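Autoinducer 2-binding protein LsrB (Clostridium saccharobutylicum DSM 13864, PDB 6DSP) binds the quorum-sensing signal autoinducer-2 in its tetrahydroxytetrahydrofuran form, as a receptor of the periplasmic solute-binding protein family. Local coordinates at residues Q132-M137 / L219-D224; M137-L142 / P184-V189. All coordinates share one frame; numbering follows the deposited sequence.

How the contacts relate
Helix 127-144 supplies the first segment of both contacts, which share Met137. From the N terminus, the chain runs along this helix, then through strand 155-160 and helix 166-182 to residues 184-189, where contact 2 closes the shorter loop at the edge strand 187-195. It continues through helix 200-213 and comes back beside helix 127-144 at 219-224, closing the longer loop of contact 1, so that contact 2 nests within it. Both join the helix to the four-stranded parallel sheet, contact 1 at an inner strand near the ligand and contact 2 at the far end. Between them, Leu219 CD2 packs against Trp186 CZ3 at 3.6 Å, which merges the two into one core.

Contact 1 (Q132-M137 / L219-D224); sequences QMLVQM and LIICND. With PAV ((2R,4S)-2-methyl-2,3,3,4-tetrahydroxytetrahydrofuran), chain C.
The helical segment 132-137 packs over strand 219-222 and the loop residues that follow it, the backbones coming nearest where the CA atoms of Leu134 and Ile221 are 7.0 Å apart. Leu134 carries the contact from the helix. Its CB sits against the CG2 branch of Ile221 at 3.9 Å, and its CD2 methyl meets the same branch at 4.1 Å. The other methyl of Leu134, CD1, reaches past the strand end to Asn223 CB at 3.7 Å, the two side chains lying nearly at right angles. Ile221 CB points to the helix; with CG1 beside the backbone N (chi1 -56°), CG2 lies anti to that N and meets Leu134. Strand 219-222 is an inner strand of the four-stranded parallel sheet of one alpha/beta lobe of this periplasmic binding protein, and its C-terminal end opens on the ligand cleft. There Asn223 centres an inverse gamma turn, and Asp224 follows with its OD1 3.5 Å from O5 of the bound autoinducer-2. Asp224 OD2 accepts hydrogen bonds from Thr226 N, in the turn before helix 227-237, and from Ala227 N, its first residue, while OD1 takes one from Gln168 NE2, a nitrogen that also bonds the ligand.

Contact 2 (M137-L142 / P184-V189); sequences MGYDSL and PNWQNV
Trp186 points the six-membered part of its indole at the groove between Tyr139 and Leu142 of helix 127-144, with CZ2 as the atom that meets both. Leu142 CD1 lies 4.2 Å from Trp186 CZ2 and approaches the indole obliquely. Tyr139 CD2 comes to 4.5 Å from the same CZ2, at the edge of the indole and near its plane. The contact is thus apolar and rather light, with no hydrogen bond across it and the nearest CA atoms, those of Tyr139 and Trp186, 11.0 Å apart; the long indole spans most of that gap. Tyr139 has CG anti to its backbone nitrogen (chi1 179°), which sends the ring outward from the helix, at a steep angle to its axis, with its CD2 side toward the indole. Gly138, one residue earlier, has no side chain and leaves the helix surface low near Trp186 CH2.

The indole is fixed from its polar side as well. Its NE1 donates a hydrogen bond to the carbonyl oxygen of Pro149, in the loop after the helix, so this buried N-H is satisfied. Tyr183 stacks on Trp186 and its ring also meets that of Tyr139, forming an aromatic cluster of three. Downstream of Trp186, Gln187 enters the edge strand through backbone hydrogen bonds to Ile154 and Tyr156. Trp186, set just before that strand, is how this protein fills the corner, remote from the ligand cleft; the helix packed on a parallel sheet belongs to the Rossmann-like alpha/beta lobe of periplasmic binding proteins.

Contact 1 (Q132-M137 / L219-D224)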
loop_
_atom_site.group_PDB
_atom_site.type_symbol
_atom_site.label_atom_id
_atom_site.label_comp_id
_atom_site.label_asym_id
_atom_site.label_seq_id
_atom_site.Cartn_x
_atom_site.Cartn_y
_atom_site.Cartn_z
ATOM N N GLN A 132 -3.025 -5.114 12.045
ATOM C CA GLN A 132 -4.167 -5.370 12.924
ATOM C C GLN A 132 -5.482 -4.983 12.248
ATOM O O GLN A 132 -6.492 -5.667 12.417
ATOM C CB GLN A 132 -3.949 -4.626 14.232
ATOM C CG GLN A 132 -2.793 -5.250 14.982
ATOM C CD GLN A 132 -2.417 -4.556 16.252
ATOM O OE1 GLN A 132 -1.285 -4.722 16.736
ATOM N NE2 GLN A 132 -3.346 -3.799 16.824
ATOM N N MET A 133 -5.480 -3.894 11.452
ATOM C CA MET A 133 -6.678 -3.526 10.707
ATOM C C MET A 133 -7.110 -4.657 9.786
ATOM O O MET A 133 -8.306 -4.981 9.725
ATOM C CB MET A 133 -6.389 -2.267 9.891
ATOM C CG MET A 133 -7.557 -1.800 9.050
ATOM S SD MET A 133 -6.955 -0.394 8.083
ATOM C CE MET A 133 -8.423 -0.034 7.101
ATOM N N LEU A 134 -6.161 -5.277 9.064
ATOM C CA LEU A 134 -6.500 -6.392 8.175
ATOM C C LEU A 134 -7.153 -7.531 8.942
ATOM O O LEU A 134 -8.215 -8.045 8.541
ATOM C CB LEU A 134 -5.245 -6.872 7.447
ATOM C CG LEU A 134 -4.783 -5.876 6.377
ATOM C CD1 LEU A 134 -3.319 -6.142 6.135
ATOM C CD2 LEU A 134 -5.557 -6.032 5.070
ATOM N N VAL A 135 -6.541 -7.929 10.058
ATOM C CA VAL A 135 -7.077 -9.033 10.843
ATOM C C VAL A 135 -8.446 -8.680 11.411
ATOM O O VAL A 135 -9.360 -9.519 11.408
ATOM C CB VAL A 135 -6.081 -9.431 11.948
ATOM C CG1 VAL A 135 -6.700 -10.504 12.823
ATOM C CG2 VAL A 135 -4.753 -9.888 11.324
ATOM N N GLN A 136 -8.618 -7.432 11.884
ATOM C CA GLN A 136 -9.896 -7.027 12.471
ATOM C C GLN A 136 -11.013 -7.019 11.439
ATOM O O GLN A 136 -12.147 -7.410 11.738
ATOM C CB GLN A 136 -9.766 -5.651 13.120
ATOM C CG GLN A 136 -11.057 -5.218 13.800
ATOM C CD GLN A 136 -11.347 -6.058 15.040
ATOM O OE1 GLN A 136 -10.470 -6.264 15.887
ATOM N NE2 GLN A 136 -12.572 -6.556 15.150
ATOM N N MET A 137 -10.727 -6.560 10.212
ATOM C CA MET A 137 -11.752 -6.633 9.173
ATOM C C MET A 137 -12.134 -8.069 8.905
ATOM O O MET A 137 -13.319 -8.376 8.747
ATOM C CB MET A 137 -11.229 -6.009 7.883
ATOM C CG MET A 137 -11.069 -4.489 7.961
ATOM S SD MET A 137 -10.761 -3.695 6.367
ATOM C CE MET A 137 -9.207 -4.419 5.922
ATOM N N LEU A 219 -10.750 -17.662 5.529
ATOM C CA LEU A 219 -10.373 -16.255 5.417
ATOM C C LEU A 219 -9.167 -16.138 4.503
ATOM O O LEU A 219 -8.168 -16.851 4.693
ATOM C CB LEU A 219 -9.984 -15.748 6.833
ATOM C CG LEU A 219 -9.316 -14.383 6.910
ATOM C CD1 LEU A 219 -10.277 -13.275 6.426
ATOM C CD2 LEU A 219 -8.809 -14.148 8.325
ATOM N N ILE A 220 -9.235 -15.216 3.546
ATOM C CA ILE A 220 -8.073 -14.905 2.697
ATOM C C ILE A 220 -7.794 -13.425 2.856
ATOM O O ILE A 220 -8.655 -12.600 2.529
ATOM C CB ILE A 220 -8.316 -15.255 1.213
ATOM C CG1 ILE A 220 -8.840 -16.699 1.068
ATOM C CG2 ILE A 220 -6.980 -15.041 0.419
ATOM C CD1 ILE A 220 -9.264 -17.048 -0.347
ATOM N N ILE A 221 -6.615 -13.096 3.396
ATOM C CA ILE A 221 -6.246 -11.702 3.652
ATOM C C ILE A 221 -5.447 -11.229 2.444
ATOM O O ILE A 221 -4.324 -11.686 2.225
ATOM C CB ILE A 221 -5.414 -11.551 4.944
ATOM C CG1 ILE A 221 -6.172 -12.142 6.167
ATOM C CG2 ILE A 221 -5.090 -10.083 5.164
ATOM C CD1 ILE A 221 -5.291 -12.194 7.421
ATOM N N CYS A 222 -6.020 -10.297 1.692
ATOM C CA CYS A 222 -5.453 -9.850 0.412
ATOM C C CYS A 222 -4.927 -8.423 0.564
ATOM O O CYS A 222 -5.572 -7.470 0.105
ATOM C CB CYS A 222 -6.538 -9.909 -0.661
ATOM S SG CYS A 222 -7.120 -11.603 -0.912
ATOM N N ASN A 223 -3.748 -8.279 1.200
ATOM C CA ASN A 223 -3.158 -6.973 1.485
ATOM C C ASN A 223 -2.424 -6.375 0.284
ATOM O O ASN A 223 -1.253 -6.000 0.375
ATOM C CB ASN A 223 -2.227 -7.052 2.702
ATOM C CG ASN A 223 -1.216 -8.210 2.611
ATOM O OD1 ASN A 223 -1.576 -9.347 2.269
ATOM N ND2 ASN A 223 0.024 -7.934 2.977
ATOM N N ASP A 224 -3.133 -6.285 -0.845
ATOM C CA ASP A 224 -2.592 -5.767 -2.093
ATOM C C ASP A 224 -3.766 -5.419 -3.002
ATOM O O ASP A 224 -4.737 -6.175 -3.099
ATOM C CB ASP A 224 -1.688 -6.798 -2.755
ATOM C CG ASP A 224 -1.306 -6.378 -4.171
ATOM O OD1 ASP A 224 -0.470 -5.450 -4.292
ATOM O OD2 ASP A 224 -1.881 -6.932 -5.139
HETATM O O2 PAV C . -2.082 -2.639 -0.484
HETATM C C2 PAV C . -1.697 -1.656 -1.468
HETATM C C1 PAV C . -2.834 -0.662 -1.793
HETATM O O5 PAV C . -1.582 -2.470 -2.763
HETATM C C5 PAV C . -0.728 -1.795 -3.580
HETATM C C4 PAV C . -0.089 -0.661 -2.757
HETATM O O4 PAV C . 1.315 -0.601 -2.996
HETATM C C3 PAV C . -0.477 -1.059 -1.330
HETATM O O3 PAV C . -0.579 0.076 -0.514
HETATM O O13 PAV C . 0.454 -1.983 -0.812
#

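Contact 2 (M137-L142 / P184-V189)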
loop_
_atom_site.group_PDB
_atom_site.type_symbol
_atom_site.label_atom_id
_atom_site.label_comp_id
_atom_site.label_asym_id
_atom_site.label_seq_id
_atom_site.Cartn_x
_atom_site.Cartn_y
_atom_site.Cartn_z
ATOM N N MET A 137 -10.727 -6.560 10.212
ATOM C CA MET A 137 -11.752 -6.633 9.173
ATOM C C MET A 137 -12.134 -8.069 8.905
ATOM O O MET A 137 -13.319 -8.376 8.747
ATOM C CB MET A 137 -11.229 -6.009 7.883
ATOM C CG MET A 137 -11.069 -4.489 7.961
ATOM S SD MET A 137 -10.761 -3.695 6.367
ATOM C CE MET A 137 -9.207 -4.419 5.922
ATOM N N GLY A 138 -11.144 -8.962 8.860
ATOM C CA GLY A 138 -11.435 -10.378 8.666
ATOM C C GLY A 138 -12.277 -10.940 9.791
ATOM O O GLY A 138 -13.255 -11.650 9.546
ATOM N N TYR A 139 -11.891 -10.637 11.039
ATOM C CA TYR A 139 -12.659 -11.078 12.201
ATOM C C TYR A 139 -14.120 -10.632 12.086
ATOM O O TYR A 139 -15.059 -11.426 12.263
ATOM C CB TYR A 139 -12.008 -10.479 13.454
ATOM C CG TYR A 139 -12.721 -10.852 14.747
ATOM C CD1 TYR A 139 -13.873 -10.179 15.151
ATOM C CD2 TYR A 139 -12.247 -11.870 15.560
ATOM C CE1 TYR A 139 -14.550 -10.506 16.322
ATOM C CE2 TYR A 139 -12.905 -12.214 16.742
ATOM C CZ TYR A 139 -14.056 -11.530 17.118
ATOM O OH TYR A 139 -14.716 -11.864 18.289
ATOM N N ASP A 140 -14.334 -9.343 11.792
ATOM C CA ASP A 140 -15.700 -8.837 11.737
ATOM C C ASP A 140 -16.521 -9.525 10.649
ATOM O O ASP A 140 -17.690 -9.891 10.864
ATOM C CB ASP A 140 -15.683 -7.333 11.533
ATOM C CG ASP A 140 -15.180 -6.598 12.772
ATOM O OD1 ASP A 140 -15.214 -7.177 13.875
ATOM O OD2 ASP A 140 -14.788 -5.432 12.669
ATOM N N SER A 141 -15.926 -9.732 9.483
ATOM C CA SER A 141 -16.663 -10.385 8.400
ATOM C C SER A 141 -16.924 -11.849 8.718
ATOM O O SER A 141 -17.979 -12.386 8.354
ATOM C CB SER A 141 -15.919 -10.228 7.072
ATOM O OG SER A 141 -15.946 -8.872 6.671
ATOM N N LEU A 142 -15.976 -12.527 9.376
ATOM C CA LEU A 142 -16.186 -13.917 9.785
ATOM C C LEU A 142 -17.362 -14.030 10.740
ATOM O O LEU A 142 -18.232 -14.896 10.576
ATOM C CB LEU A 142 -14.909 -14.449 10.447
ATOM C CG LEU A 142 -13.766 -14.813 9.485
ATOM C CD1 LEU A 142 -12.456 -14.901 10.258
ATOM C CD2 LEU A 142 -14.052 -16.102 8.718
ATOM N N PRO A 184 -4.773 -17.736 18.784
ATOM C CA PRO A 184 -3.887 -18.907 18.633
ATOM C C PRO A 184 -4.552 -20.109 17.996
ATOM O O PRO A 184 -3.833 -20.969 17.477
ATOM C CB PRO A 184 -3.445 -19.215 20.063
ATOM C CG PRO A 184 -4.577 -18.670 20.909
ATOM C CD PRO A 184 -5.005 -17.402 20.197
ATOM N N ASN A 185 -5.891 -20.191 17.997
ATOM C CA ASN A 185 -6.569 -21.315 17.369
ATOM C C ASN A 185 -6.611 -21.217 15.849
ATOM O O ASN A 185 -6.862 -22.223 15.180
ATOM C CB ASN A 185 -8.006 -21.463 17.902
ATOM C CG ASN A 185 -8.053 -21.819 19.368
ATOM O OD1 ASN A 185 -7.052 -22.223 19.955
ATOM N ND2 ASN A 185 -9.232 -21.699 19.959
ATOM N N TRP A 186 -6.371 -20.039 15.280
ATOM C CA TRP A 186 -6.387 -19.949 13.829
ATOM C C TRP A 186 -5.226 -20.746 13.250
ATOM O O TRP A 186 -4.165 -20.896 13.876
ATOM C CB TRP A 186 -6.283 -18.493 13.384
ATOM C CG TRP A 186 -7.478 -17.608 13.688
ATOM C CD1 TRP A 186 -8.480 -17.827 14.601
ATOM C CD2 TRP A 186 -7.768 -16.343 13.081
ATOM N NE1 TRP A 186 -9.369 -16.788 14.586
ATOM C CE2 TRP A 186 -8.958 -15.859 13.658
ATOM C CE3 TRP A 186 -7.137 -15.571 12.087
ATOM C CZ2 TRP A 186 -9.516 -14.627 13.296
ATOM C CZ3 TRP A 186 -7.696 -14.360 11.732
ATOM C CH2 TRP A 186 -8.864 -13.896 12.318
ATOM N N GLN A 187 -5.411 -21.214 12.013
ATOM C CA GLN A 187 -4.432 -22.046 11.330
ATOM C C GLN A 187 -4.104 -21.399 9.999
ATOM O O GLN A 187 -4.974 -21.259 9.135
ATOM C CB GLN A 187 -5.010 -23.440 11.070
ATOM C CG GLN A 187 -5.369 -24.184 12.363
ATOM C CD GLN A 187 -5.991 -25.542 12.097
ATOM O OE1 GLN A 187 -6.017 -26.007 10.958
ATOM N NE2 GLN A 187 -6.475 -26.189 13.150
ATOM N N ASN A 188 -2.841 -21.046 9.818
ATOM C CA ASN A 188 -2.407 -20.527 8.528
ATOM C C ASN A 188 -2.170 -21.735 7.629
ATOM O O ASN A 188 -1.234 -22.514 7.851
ATOM C CB ASN A 188 -1.146 -19.681 8.689
ATOM C CG ASN A 188 -0.732 -19.022 7.389
ATOM O OD1 ASN A 188 -0.984 -19.551 6.309
ATOM N ND2 ASN A 188 -0.102 -17.859 7.479
ATOM N N VAL A 189 -3.045 -21.924 6.636
ATOM C CA VAL A 189 -2.971 -23.113 5.788
ATOM C C VAL A 189 -1.929 -23.000 4.683
ATOM O O VAL A 189 -1.730 -23.968 3.931
ATOM C CB VAL A 189 -4.354 -23.523 5.235
ATOM C CG1 VAL A 189 -5.291 -23.830 6.369
ATOM C CG2 VAL A 189 -4.975 -22.426 4.353
#